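Local coordinates for protein NAD(+) phosphorylase MbcT (Mycobacterium tuberculosis, PDB 6FKG) that degrades NAD(+) by phosphorolysis as the toxin of a type II toxin-antitoxin system, killing the cell unless its cognate antitoxin MbcA blocks access to the active site, at residues L52-I57 with A134-H139; V10-A15 with R110-L115; A65-V70 with A178-L183; D34-E39 with T156-R161; H139-L144 with P164-L169. All coordinates share one frame; numbering follows the deposited sequence.

Interaction 1 (L52-I57 with A134-H139)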
# COMPACT_ATOMS: atom_id res chain seq x y z
N LEU B 52 -20.84 6.08 15.74
CA LEU B 52 -20.20 4.83 16.18
C LEU B 52 -19.82 4.74 17.66
O LEU B 52 -19.13 3.79 18.04
CB LEU B 52 -18.94 4.56 15.35
CG LEU B 52 -19.03 4.62 13.82
CD1 LEU B 52 -17.67 4.31 13.20
CD2 LEU B 52 -20.10 3.67 13.30
N LEU B 53 -20.23 5.69 18.49
CA LEU B 53 -19.87 5.59 19.90
C LEU B 53 -21.07 5.41 20.82
O LEU B 53 -21.00 4.69 21.82
CB LEU B 53 -19.07 6.82 20.34
CG LEU B 53 -17.61 6.81 19.88
CD1 LEU B 53 -16.90 8.07 20.37
CD2 LEU B 53 -16.91 5.55 20.38
N PHE B 54 -22.17 6.08 20.50
CA PHE B 54 -23.33 6.02 21.37
C PHE B 54 -24.58 6.36 20.59
O PHE B 54 -24.52 7.16 19.66
CB PHE B 54 -23.19 6.96 22.59
CG PHE B 54 -22.83 8.41 22.24
CD1 PHE B 54 -23.82 9.35 22.00
CD2 PHE B 54 -21.50 8.82 22.19
CE1 PHE B 54 -23.48 10.69 21.70
CE2 PHE B 54 -21.16 10.13 21.90
CZ PHE B 54 -22.14 11.08 21.66
N PRO B 55 -25.72 5.77 20.99
CA PRO B 55 -27.01 6.18 20.44
C PRO B 55 -27.33 7.59 20.87
O PRO B 55 -26.91 8.04 21.94
CB PRO B 55 -28.01 5.18 21.04
CG PRO B 55 -27.19 4.10 21.67
CD PRO B 55 -25.85 4.68 21.97
N ALA B 56 -28.06 8.31 20.02
CA ALA B 56 -28.50 9.65 20.37
C ALA B 56 -29.87 9.92 19.77
O ALA B 56 -30.17 9.44 18.68
CB ALA B 56 -27.49 10.71 19.89
N ILE B 57 -30.69 10.67 20.50
CA ILE B 57 -32.06 11.00 20.11
C ILE B 57 -32.18 12.50 19.98
O ILE B 57 -31.82 13.22 20.90
CB ILE B 57 -33.10 10.54 21.15
CG1 ILE B 57 -33.03 9.04 21.41
CG2 ILE B 57 -34.50 10.91 20.70
CD1 ILE B 57 -33.97 8.63 22.54
N ALA B 134 -17.95 15.13 24.20
CA ALA B 134 -17.41 15.40 25.54
C ALA B 134 -18.50 15.33 26.61
O ALA B 134 -18.26 14.82 27.70
CB ALA B 134 -16.73 16.77 25.56
N ALA B 135 -19.69 15.84 26.32
CA ALA B 135 -20.78 15.82 27.30
C ALA B 135 -21.13 14.38 27.63
O ALA B 135 -21.32 14.02 28.80
CB ALA B 135 -22.01 16.57 26.78
N TRP B 136 -21.21 13.54 26.59
CA TRP B 136 -21.49 12.12 26.78
C TRP B 136 -20.38 11.44 27.55
O TRP B 136 -20.62 10.61 28.44
CB TRP B 136 -21.67 11.43 25.43
CG TRP B 136 -21.59 9.92 25.52
CD1 TRP B 136 -22.60 9.07 25.89
CD2 TRP B 136 -20.45 9.10 25.24
NE1 TRP B 136 -22.15 7.76 25.85
CE2 TRP B 136 -20.83 7.76 25.45
CE3 TRP B 136 -19.14 9.38 24.81
CZ2 TRP B 136 -19.95 6.69 25.25
CZ3 TRP B 136 -18.26 8.31 24.62
CH2 TRP B 136 -18.68 6.98 24.83
N PHE B 137 -19.15 11.80 27.22
CA PHE B 137 -17.98 11.25 27.88
C PHE B 137 -18.01 11.54 29.39
O PHE B 137 -17.61 10.70 30.19
CB PHE B 137 -16.71 11.81 27.25
CG PHE B 137 -15.45 11.29 27.87
CD1 PHE B 137 -14.99 10.02 27.56
CD2 PHE B 137 -14.74 12.05 28.78
CE1 PHE B 137 -13.83 9.53 28.13
CE2 PHE B 137 -13.59 11.57 29.36
CZ PHE B 137 -13.14 10.30 29.04
N LEU B 138 -18.52 12.72 29.75
CA LEU B 138 -18.63 13.15 31.15
C LEU B 138 -19.89 12.63 31.85
O LEU B 138 -20.20 13.04 32.97
CB LEU B 138 -18.60 14.68 31.25
CG LEU B 138 -17.27 15.30 30.82
CD1 LEU B 138 -17.40 16.82 30.66
CD2 LEU B 138 -16.19 14.94 31.84
N HIS B 139 -20.59 11.72 31.18
CA HIS B 139 -21.79 11.08 31.69
C HIS B 139 -22.96 12.04 31.87
O HIS B 139 -23.83 11.81 32.70
CB HIS B 139 -21.50 10.35 33.01
CG HIS B 139 -20.73 9.08 32.82
ND1 HIS B 139 -19.41 9.06 32.45
CD2 HIS B 139 -21.12 7.79 32.93
CE1 HIS B 139 -19.00 7.80 32.34
NE2 HIS B 139 -20.02 7.01 32.64
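Phe54 and Trp136 stack face to face: the phenyl ring covers the five-membered ring of the indole, with centroids 3.9 Å apart and planes inclined by 20°. Over the middle of the indole lies Phe54 CD2, only 3.2 Å from Trp136 CD2, so the packing is tight. On the phenyl ring the overlap is less centred, Trp136 CG standing 3.5 Å above its plane toward the rim. Each methylene also rests on the partner's face as a CH-pi contact, Trp136 CB lying 4.0 Å from the Phe54 centroid, because the two side chains slide past each other in opposite directions. With CG placed between its backbone N and carbonyl carbon (chi1 52°), Phe54 presents its ring flat to the indole. Leu53 adds a looser touch, its CD1 being 4.5 Å from Trp136 CZ3. Arg161 makes a cation-pi contact with the indole, which also meets Tyr60 of an MbcA chain. The stack thereby joins the loop entering strand 56-60 to the last turn of helix 126-137, closed by a Schellman motif at His139, and Thr156 of strand 150-156 packs against both aromatic side chains.

Interaction 2 (V10-A15 with R110-L115)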
# COMPACT_ATOMS: atom_id res chain seq x y z
N VAL B 10 -12.96 19.18 27.53
CA VAL B 10 -13.58 18.35 28.55
C VAL B 10 -13.65 19.14 29.86
O VAL B 10 -14.68 19.15 30.54
CB VAL B 10 -12.82 17.02 28.76
CG1 VAL B 10 -13.40 16.25 29.93
CG2 VAL B 10 -12.87 16.15 27.50
N GLN B 11 -12.55 19.81 30.21
CA GLN B 11 -12.49 20.55 31.47
C GLN B 11 -13.51 21.68 31.48
O GLN B 11 -14.21 21.89 32.47
CB GLN B 11 -11.09 21.12 31.70
CG GLN B 11 -10.84 21.55 33.14
CD GLN B 11 -10.53 20.37 34.06
OE1 GLN B 11 -10.34 19.24 33.60
NE2 GLN B 11 -10.45 20.64 35.36
N ARG B 12 -13.60 22.40 30.36
CA ARG B 12 -14.52 23.53 30.27
C ARG B 12 -15.96 23.07 30.39
O ARG B 12 -16.76 23.70 31.07
CB ARG B 12 -14.31 24.29 28.97
CG ARG B 12 -13.03 25.09 28.93
CD ARG B 12 -12.87 25.90 30.19
NE ARG B 12 -12.15 27.14 29.95
CZ ARG B 12 -12.66 28.20 29.34
NH1 ARG B 12 -13.92 28.18 28.90
NH2 ARG B 12 -11.92 29.29 29.17
N ILE B 13 -16.29 21.97 29.72
CA ILE B 13 -17.66 21.47 29.77
C ILE B 13 -18.00 20.98 31.17
O ILE B 13 -19.09 21.26 31.69
CB ILE B 13 -17.87 20.35 28.71
CG1 ILE B 13 -17.89 20.99 27.31
CG2 ILE B 13 -19.16 19.59 28.98
CD1 ILE B 13 -17.82 20.02 26.18
N ASP B 14 -17.08 20.26 31.81
CA ASP B 14 -17.27 19.85 33.20
C ASP B 14 -17.53 21.06 34.11
O ASP B 14 -18.39 21.00 35.00
CB ASP B 14 -16.05 19.08 33.71
CG ASP B 14 -16.18 18.68 35.18
OD1 ASP B 14 -16.80 17.64 35.48
OD2 ASP B 14 -15.67 19.42 36.05
N ALA B 15 -16.78 22.13 33.89
CA ALA B 15 -16.93 23.36 34.67
C ALA B 15 -18.32 23.97 34.49
O ALA B 15 -18.88 24.52 35.43
CB ALA B 15 -15.86 24.37 34.29
N ARG B 110 -22.34 28.99 24.90
CA ARG B 110 -21.79 28.59 23.61
C ARG B 110 -20.38 29.16 23.44
O ARG B 110 -19.48 28.47 22.95
CB ARG B 110 -22.71 29.02 22.46
CG ARG B 110 -24.03 28.25 22.45
CD ARG B 110 -24.91 28.54 21.23
NE ARG B 110 -25.32 29.94 21.11
CZ ARG B 110 -26.38 30.46 21.72
NH1 ARG B 110 -27.15 29.70 22.49
NH2 ARG B 110 -26.68 31.74 21.56
N GLU B 111 -20.18 30.40 23.87
CA GLU B 111 -18.86 31.02 23.80
C GLU B 111 -17.84 30.28 24.67
O GLU B 111 -16.67 30.14 24.31
CB GLU B 111 -18.94 32.49 24.21
CG GLU B 111 -17.58 33.19 24.32
CD GLU B 111 -16.74 33.05 23.06
OE1 GLU B 111 -17.29 33.23 21.95
OE2 GLU B 111 -15.53 32.77 23.18
N ALA B 112 -18.30 29.80 25.82
CA ALA B 112 -17.43 29.10 26.76
C ALA B 112 -16.90 27.79 26.18
O ALA B 112 -15.81 27.34 26.56
CB ALA B 112 -18.17 28.84 28.07
N VAL B 113 -17.65 27.16 25.27
CA VAL B 113 -17.16 25.91 24.66
C VAL B 113 -16.70 26.09 23.20
O VAL B 113 -16.48 25.11 22.50
CB VAL B 113 -18.24 24.79 24.74
CG1 VAL B 113 -18.60 24.51 26.20
CG2 VAL B 113 -19.50 25.13 23.93
N GLY B 114 -16.57 27.34 22.76
CA GLY B 114 -15.98 27.63 21.47
C GLY B 114 -16.90 27.53 20.26
O GLY B 114 -16.42 27.43 19.13
N LEU B 115 -18.21 27.56 20.48
CA LEU B 115 -19.16 27.44 19.38
C LEU B 115 -19.79 28.77 19.01
O LEU B 115 -19.96 29.64 19.86
CB LEU B 115 -20.28 26.45 19.72
CG LEU B 115 -19.88 25.01 20.00
CD1 LEU B 115 -21.12 24.23 20.43
CD2 LEU B 115 -19.22 24.39 18.78
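Ile13 and Val113 cross at about a right angle and touch through single branches, CG1 of Ile13 lying 3.8 Å from CG1 of Val113. In Ile13 that branch is anti to the carbonyl carbon and beside the backbone N (chi1 -72°), which swings it across to the end of helix 107-112. Val113 offers its CG1 from the same rotamer; with this single pair of branches in contact, the apolar touch is narrow. Arg12 takes a different course next door. Its chain bends at chi2 and chi3 and carries the guanidinium to the carbonyl of Ala112, where NH1 comes 3.1 Å from Ala112 O. The oxygen lies oblique to the guanidinium and the N-H angle is poor, so this is not a hydrogen bond; a positive group beside a helix C-terminus is nevertheless likely to be electrostatically favourable. The methyl CB of Ala112 is 4.4 Å from the same NH1. Ile13 is buried and also packs on Val131 and Ala134 of helix 126-137, whereas Glu111 forms a salt bridge with Arg39 of an MbcA chain. What receives helix 7-16 here is a helix end of the Schellman type: Gly114, with phi 83°, is its C-prime residue, Leu115 N bonding Arg110 O at 2.9 Å and Gly114 N bonding Glu111 O at 3.2 Å.

Interaction 3 (A65-V70 with A178-L183)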
# COMPACT_ATOMS: atom_id res chain seq x y z
N ALA B 65 -41.16 23.69 16.43
CA ALA B 65 -39.72 23.58 16.26
C ALA B 65 -39.36 22.27 15.58
O ALA B 65 -38.44 22.21 14.77
CB ALA B 65 -39.00 23.71 17.60
N CYS B 66 -40.09 21.21 15.94
CA CYS B 66 -39.91 19.92 15.28
C CYS B 66 -40.19 20.04 13.78
O CYS B 66 -39.43 19.50 12.97
CB CYS B 66 -40.80 18.86 15.90
SG CYS B 66 -40.42 17.19 15.31
N MET B 67 -41.25 20.77 13.41
CA MET B 67 -41.61 20.91 11.99
C MET B 67 -40.51 21.64 11.22
O MET B 67 -40.23 21.33 10.07
CB MET B 67 -42.94 21.65 11.80
CG MET B 67 -44.18 20.90 12.34
SD MET B 67 -44.31 19.16 11.82
CE MET B 67 -43.60 18.27 13.21
N VAL B 68 -39.90 22.62 11.88
CA VAL B 68 -38.78 23.33 11.26
C VAL B 68 -37.64 22.33 10.97
O VAL B 68 -37.01 22.39 9.92
CB VAL B 68 -38.30 24.48 12.16
CG1 VAL B 68 -37.05 25.15 11.58
CG2 VAL B 68 -39.42 25.50 12.32
N GLU B 69 -37.41 21.38 11.87
CA GLU B 69 -36.36 20.39 11.62
C GLU B 69 -36.77 19.44 10.48
O GLU B 69 -35.93 19.02 9.68
CB GLU B 69 -36.02 19.61 12.89
CG GLU B 69 -35.40 20.48 14.01
CD GLU B 69 -34.14 21.22 13.58
OE1 GLU B 69 -33.36 20.70 12.75
OE2 GLU B 69 -33.93 22.34 14.07
N VAL B 70 -38.06 19.15 10.37
CA VAL B 70 -38.54 18.35 9.24
C VAL B 70 -38.22 19.07 7.93
O VAL B 70 -37.77 18.46 6.96
CB VAL B 70 -40.06 18.05 9.32
CG1 VAL B 70 -40.53 17.33 8.05
CG2 VAL B 70 -40.38 17.20 10.55
N ALA B 178 -50.57 17.63 5.67
CA ALA B 178 -51.56 18.53 6.25
C ALA B 178 -51.24 18.85 7.71
O ALA B 178 -51.34 20.00 8.12
CB ALA B 178 -52.97 17.93 6.12
N LEU B 179 -50.87 17.84 8.50
CA LEU B 179 -50.57 18.07 9.91
C LEU B 179 -49.34 18.94 10.06
O LEU B 179 -49.31 19.83 10.91
CB LEU B 179 -50.34 16.76 10.66
CG LEU B 179 -50.11 16.94 12.17
CD1 LEU B 179 -51.25 17.71 12.82
CD2 LEU B 179 -49.91 15.57 12.84
N TYR B 180 -48.32 18.66 9.24
CA TYR B 180 -47.11 19.46 9.24
C TYR B 180 -47.45 20.94 9.06
O TYR B 180 -46.97 21.80 9.78
CB TYR B 180 -46.16 19.00 8.13
CG TYR B 180 -45.27 20.11 7.64
CD1 TYR B 180 -45.59 20.83 6.50
CD2 TYR B 180 -44.12 20.46 8.34
CE1 TYR B 180 -44.81 21.86 6.07
CE2 TYR B 180 -43.33 21.52 7.90
CZ TYR B 180 -43.68 22.21 6.76
OH TYR B 180 -42.92 23.27 6.30
N GLN B 181 -48.29 21.24 8.08
CA GLN B 181 -48.62 22.64 7.79
C GLN B 181 -49.39 23.27 8.94
O GLN B 181 -49.21 24.44 9.26
CB GLN B 181 -49.41 22.73 6.49
CG GLN B 181 -48.64 22.17 5.32
CD GLN B 181 -49.34 22.41 4.00
OE1 GLN B 181 -50.53 22.13 3.85
NE2 GLN B 181 -48.60 22.94 3.02
N GLU B 182 -50.25 22.46 9.55
CA GLU B 182 -51.02 22.89 10.69
C GLU B 182 -50.10 23.21 11.87
O GLU B 182 -50.19 24.29 12.46
CB GLU B 182 -52.03 21.81 11.05
CG GLU B 182 -52.97 22.14 12.17
CD GLU B 182 -53.86 20.96 12.46
OE1 GLU B 182 -54.36 20.34 11.50
OE2 GLU B 182 -54.02 20.61 13.65
N LEU B 183 -49.21 22.28 12.19
CA LEU B 183 -48.30 22.48 13.32
C LEU B 183 -47.25 23.56 13.05
O LEU B 183 -46.81 24.24 13.98
CB LEU B 183 -47.60 21.17 13.67
CG LEU B 183 -48.58 20.10 14.15
CD1 LEU B 183 -47.87 18.77 14.40
CD2 LEU B 183 -49.29 20.58 15.42
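Met67 turns toward Tyr180 and Leu183 with CG beside its backbone N and anti to its carbonyl carbon (chi1 -66°), and further bends at chi2 and chi3 fold the thioether along the other helix instead of driving it end-on. Tyr180 uses the alternative placement, its CG lying opposite the backbone N (chi1 153°), which brings the ring alongside CB of Met67. The two side chains then slide past each other in opposite directions. The sulfur SD of Met67 is 3.7 Å from CD2 of Tyr180 and 5.0 Å from the ring centroid, at 76° from the ring normal. That is a Met-aromatic contact made at the edge of the ring, not over its face. Nearer the Met67 backbone, CB lies 3.8 Å from Tyr180 CD2, and the carbonyl oxygen of Met67 stands in the ring plane, 3.8 Å from Tyr180 CE2. Leu183, one helical turn on from Tyr180, adds a second apolar contact: its CB is 3.7 Å from CG of Met67, at an oblique approach. The CA atoms of Met67 and Tyr180 are 6.3 Å apart, a close approach of the two helices, with Met67 touching both partners. The phenol end is tied to helix 63-76, since Tyr180 OH is hydrogen-bonded to Glu71 OE2. Helix 63-76 and the C-terminal helix 177-185 thus share an apolar seam floored by Leu91 of strand 89-103, which touches both Met67 and Leu183, while Ala81 of the short helix 81-84 packs on Tyr180.

Interaction 4 (D34-E39 with T156-R161); sequences DALSGE and TAYEQR
Leu36 and Tyr158 bury the most surface here, followed by Glu159, and the three divide the work between an apolar touch and a watery polar link. The leucine branch CD1 lies 3.6 Å from OH of Tyr158, and Leu36 CB is 4.0 Å from Tyr158 CE1. The aliphatic chain runs beside the phenol at an oblique angle. Leu36 is presented by a type I turn from Asp34 to Ser37, reinforced by an Asx turn in which Leu36 N donates to Asp34 OD2 at 2.7 Å, meeting the carboxylate from above its plane. Glu159 bends at chi2 (83°), bringing OE2 back toward the loop without direct contact with a donor there; waters fill the gap. Water 1 hydrogen-bonds Leu36 O at 3.0 Å and Glu159 OE2 at 3.1 Å. Water 2 accepts from Gly38 N at 2.7 Å and bonds Glu159 OE2 at 2.8 Å, with Glu39 OE2 as a further partner. Both waters have more acceptors around them than protons to give, so these bonds may not all exist at once. Because Glu39 OE2 and Glu159 OE2 are 4.9 Å apart, water 2 would plausibly soften the repulsion between two carboxylates. Ser37 OG is hydrogen-bonded to Glu111 of an MbcA chain. Within the chain, Leu36 packs on Ile94 of strand 89-103 and Tyr158 on Leu167 of strand 167-174, while backbone bonds from Gly38 to Ala56 and from Ala157 to Pro55 tie both segments to the residues at and just before the start of strand 56-60.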
# COMPACT_ATOMS: atom_id res chain seq x y z
N ASP B 34 -39.00 2.88 16.29
CA ASP B 34 -39.28 3.11 17.70
C ASP B 34 -39.05 4.57 18.09
O ASP B 34 -38.02 5.17 17.75
CB ASP B 34 -38.43 2.20 18.58
CG ASP B 34 -38.78 2.34 20.05
OD1 ASP B 34 -39.73 1.67 20.49
OD2 ASP B 34 -38.14 3.15 20.74
N ALA B 35 -40.00 5.13 18.82
CA ALA B 35 -39.91 6.53 19.23
C ALA B 35 -38.66 6.86 20.05
O ALA B 35 -38.24 8.01 20.11
CB ALA B 35 -41.16 6.92 20.03
N LEU B 36 -38.07 5.87 20.71
CA LEU B 36 -36.95 6.16 21.60
C LEU B 36 -35.60 5.62 21.08
O LEU B 36 -34.58 5.77 21.74
CB LEU B 36 -37.23 5.61 23.00
CG LEU B 36 -38.54 6.11 23.64
CD1 LEU B 36 -38.80 5.45 24.98
CD2 LEU B 36 -38.50 7.63 23.78
N SER B 37 -35.60 4.99 19.91
CA SER B 37 -34.36 4.45 19.33
C SER B 37 -33.40 5.56 18.92
O SER B 37 -33.81 6.58 18.38
CB SER B 37 -34.64 3.57 18.11
OG SER B 37 -33.45 3.40 17.33
N GLY B 38 -32.10 5.35 19.18
CA GLY B 38 -31.10 6.34 18.79
C GLY B 38 -30.02 5.79 17.89
O GLY B 38 -28.95 6.38 17.75
N GLU B 39 -30.30 4.65 17.26
CA GLU B 39 -29.27 3.95 16.50
C GLU B 39 -28.90 4.65 15.18
O GLU B 39 -27.80 4.47 14.69
CB GLU B 39 -29.72 2.54 16.21
CG GLU B 39 -30.00 1.78 17.48
CD GLU B 39 -28.75 1.60 18.34
OE1 GLU B 39 -27.63 1.55 17.78
OE2 GLU B 39 -28.91 1.52 19.58
N THR B 156 -28.30 11.43 24.98
CA THR B 156 -27.18 10.57 24.60
C THR B 156 -27.14 9.31 25.45
O THR B 156 -27.16 9.40 26.68
CB THR B 156 -25.83 11.32 24.69
OG1 THR B 156 -25.69 11.92 25.98
CG2 THR B 156 -25.76 12.45 23.65
N ALA B 157 -27.11 8.15 24.79
CA ALA B 157 -27.08 6.85 25.46
C ALA B 157 -28.19 6.75 26.51
O ALA B 157 -27.95 6.38 27.66
CB ALA B 157 -25.72 6.61 26.08
N TYR B 158 -29.39 7.11 26.07
CA TYR B 158 -30.60 7.12 26.87
C TYR B 158 -30.77 5.88 27.74
O TYR B 158 -31.00 5.98 28.95
CB TYR B 158 -31.80 7.28 25.92
CG TYR B 158 -33.12 6.79 26.45
CD1 TYR B 158 -33.82 5.79 25.79
CD2 TYR B 158 -33.67 7.34 27.61
CE1 TYR B 158 -35.04 5.34 26.28
CE2 TYR B 158 -34.88 6.90 28.10
CZ TYR B 158 -35.57 5.90 27.44
OH TYR B 158 -36.78 5.47 27.94
N GLU B 159 -30.63 4.72 27.10
CA GLU B 159 -30.89 3.44 27.74
C GLU B 159 -30.04 3.19 28.98
O GLU B 159 -30.54 2.72 30.00
CB GLU B 159 -30.69 2.31 26.72
CG GLU B 159 -31.62 2.37 25.48
CD GLU B 159 -31.14 3.33 24.37
OE1 GLU B 159 -30.23 4.15 24.60
OE2 GLU B 159 -31.69 3.24 23.25
N GLN B 160 -28.75 3.53 28.90
CA GLN B 160 -27.80 3.30 29.99
C GLN B 160 -27.79 4.40 31.03
O GLN B 160 -27.43 4.18 32.18
CB GLN B 160 -26.37 3.14 29.45
CG GLN B 160 -26.06 1.78 28.87
CD GLN B 160 -26.72 1.58 27.54
OE1 GLN B 160 -26.71 2.47 26.68
NE2 GLN B 160 -27.33 0.41 27.36
N ARG B 161 -28.18 5.60 30.61
CA ARG B 161 -27.91 6.78 31.42
C ARG B 161 -29.12 7.42 32.08
O ARG B 161 -28.96 8.37 32.84
CB ARG B 161 -27.21 7.82 30.57
CG ARG B 161 -26.03 7.25 29.88
CD ARG B 161 -24.89 8.19 29.95
NE ARG B 161 -23.62 7.50 29.83
CZ ARG B 161 -22.52 8.10 29.38
NH1 ARG B 161 -22.61 9.37 29.03
NH2 ARG B 161 -21.38 7.44 29.28
O HOH W 1 -31.71 6.17 22.30
O HOH W 2 -30.97 3.29 20.55

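Interaction 5 (H139-L144 with P164-L169); sequences HMQGVL and PGQLQL
Gln141 and Gln166 join their side-chain amides through two reciprocal hydrogen bonds. Gln141 NE2 donates to Gln166 OE1 at 2.7 Å with an N-H...O angle of 155°, and Gln166 NE2 returns the bond to Gln141 OE1 at 3.1 Å with an angle of 152°. The result is a cyclic amide pair, yet not a flat one: the planes are twisted by 34°, and each donor is tilted somewhat from the carbonyl plane it approaches. The side chains come from opposite directions, each with CG next to its own backbone N and extended beyond it, which lets the amides meet although the CA atoms of Gln141 and Gln166 are 10.1 Å apart. Every polar atom of the pair has a second partner. Gln141 NE2 also donates to Arg161 O, and Gln141 OE1 accepts from Ala100 N; Gln166 OE1 accepts from Arg163 N, and Gln166 NE2 donates to Thr97 O. Because each amide oxygen accepts twice and each nitrogen donates twice, turning either amide over would be expected to cost bonds; the buried polar atoms are satisfied. Packing outside the amides is modest: Leu99 lies against Gln141, and the two segments bury only 85 Å² between them. The arrangement is a reciprocal, doubly hydrogen-bonded amide pair beside the mixed sheet of the RES domain. It links residues just before strands 142-147 and 167-174, which pair parallel and antiparallel, respectively, with the long strand 89-103, and it takes up backbone groups of that strand.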
# COMPACT_ATOMS: atom_id res chain seq x y z
N HIS B 139 -20.59 11.72 31.18
CA HIS B 139 -21.79 11.08 31.69
C HIS B 139 -22.96 12.04 31.87
O HIS B 139 -23.83 11.81 32.70
CB HIS B 139 -21.50 10.35 33.01
CG HIS B 139 -20.73 9.08 32.82
ND1 HIS B 139 -19.41 9.06 32.45
CD2 HIS B 139 -21.12 7.79 32.93
CE1 HIS B 139 -19.00 7.80 32.34
NE2 HIS B 139 -20.02 7.01 32.64
N MET B 140 -22.97 13.12 31.10
CA MET B 140 -24.13 14.00 31.09
C MET B 140 -25.23 13.30 30.31
O MET B 140 -24.94 12.50 29.43
CB MET B 140 -23.80 15.35 30.48
CG MET B 140 -22.77 16.11 31.27
SD MET B 140 -22.31 17.66 30.50
CE MET B 140 -21.32 18.40 31.82
N GLN B 141 -26.49 13.59 30.62
CA GLN B 141 -27.59 12.86 30.02
C GLN B 141 -27.96 13.43 28.65
O GLN B 141 -28.63 12.78 27.86
CB GLN B 141 -28.80 12.87 30.95
CG GLN B 141 -28.59 12.04 32.21
CD GLN B 141 -29.85 11.89 33.01
OE1 GLN B 141 -30.51 12.88 33.32
NE2 GLN B 141 -30.20 10.66 33.34
N GLY B 142 -27.49 14.64 28.36
CA GLY B 142 -27.73 15.19 27.05
C GLY B 142 -27.28 16.62 26.91
O GLY B 142 -26.60 17.16 27.79
N VAL B 143 -27.65 17.24 25.80
CA VAL B 143 -27.25 18.61 25.54
C VAL B 143 -28.47 19.40 25.08
O VAL B 143 -29.21 18.95 24.19
CB VAL B 143 -26.14 18.70 24.48
CG1 VAL B 143 -25.66 20.16 24.33
CG2 VAL B 143 -24.95 17.77 24.84
N LEU B 144 -28.68 20.57 25.68
CA LEU B 144 -29.77 21.44 25.30
C LEU B 144 -29.18 22.53 24.42
O LEU B 144 -28.23 23.23 24.81
CB LEU B 144 -30.45 22.04 26.53
CG LEU B 144 -31.85 22.62 26.37
CD1 LEU B 144 -32.84 21.48 26.10
CD2 LEU B 144 -32.19 23.37 27.64
N PRO B 164 -35.68 5.24 35.18
CA PRO B 164 -37.02 4.94 34.69
C PRO B 164 -37.92 6.17 34.58
O PRO B 164 -38.08 6.92 35.54
CB PRO B 164 -37.58 3.97 35.74
CG PRO B 164 -36.48 3.77 36.76
CD PRO B 164 -35.21 4.21 36.13
N GLY B 165 -38.49 6.37 33.39
CA GLY B 165 -39.48 7.41 33.19
C GLY B 165 -38.97 8.82 32.98
O GLY B 165 -39.77 9.76 33.00
N GLN B 166 -37.66 8.98 32.80
CA GLN B 166 -37.09 10.29 32.47
C GLN B 166 -37.51 10.69 31.06
O GLN B 166 -37.71 11.87 30.77
CB GLN B 166 -35.57 10.28 32.59
CG GLN B 166 -35.06 10.42 34.01
CD GLN B 166 -33.63 10.90 34.07
OE1 GLN B 166 -32.70 10.09 34.10
NE2 GLN B 166 -33.43 12.22 34.10
N LEU B 167 -37.62 9.70 30.19
CA LEU B 167 -38.23 9.90 28.89
C LEU B 167 -39.48 9.03 28.82
O LEU B 167 -39.41 7.83 29.03
CB LEU B 167 -37.27 9.55 27.75
CG LEU B 167 -36.42 10.64 27.11
CD1 LEU B 167 -35.58 11.36 28.14
CD2 LEU B 167 -35.55 10.01 26.05
N GLN B 168 -40.62 9.64 28.53
CA GLN B 168 -41.87 8.89 28.47
C GLN B 168 -42.66 9.24 27.23
O GLN B 168 -43.05 10.40 27.04
CB GLN B 168 -42.72 9.15 29.72
CG GLN B 168 -42.13 8.58 31.00
CD GLN B 168 -42.91 9.00 32.23
OE1 GLN B 168 -43.17 10.18 32.45
NE2 GLN B 168 -43.28 8.02 33.05
N LEU B 169 -42.88 8.25 26.37
CA LEU B 169 -43.68 8.44 25.16
C LEU B 169 -45.14 8.65 25.55
O LEU B 169 -45.72 7.80 26.21
CB LEU B 169 -43.55 7.24 24.23
CG LEU B 169 -44.36 7.32 22.94
CD1 LEU B 169 -43.85 8.48 22.08
CD2 LEU B 169 -44.31 6.00 22.18

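The five contacts range from the buried helix packing of interaction 3 and the buried amide pair of interaction 5 to the surface contact of interaction 4, with interactions 1 and 2 partly buried. Interaction 3 buries the most area between its segments and interaction 5 the least, yet only interaction 5 has direct hydrogen bonds across its segments; interaction 4 relies on water. Interactions 1, 4 and 5 form one cluster: Arg161 lies against the indole of Trp136 and offers its own carbonyl to Gln141, and His139 belongs to both 1 and 5. Interaction 2 touches the cluster where Ile13 meets Ala134 and Met140 and where Leu138 packs on helix 7-16. Interaction 3 stands apart, about 28 Å from interaction 1 between centres.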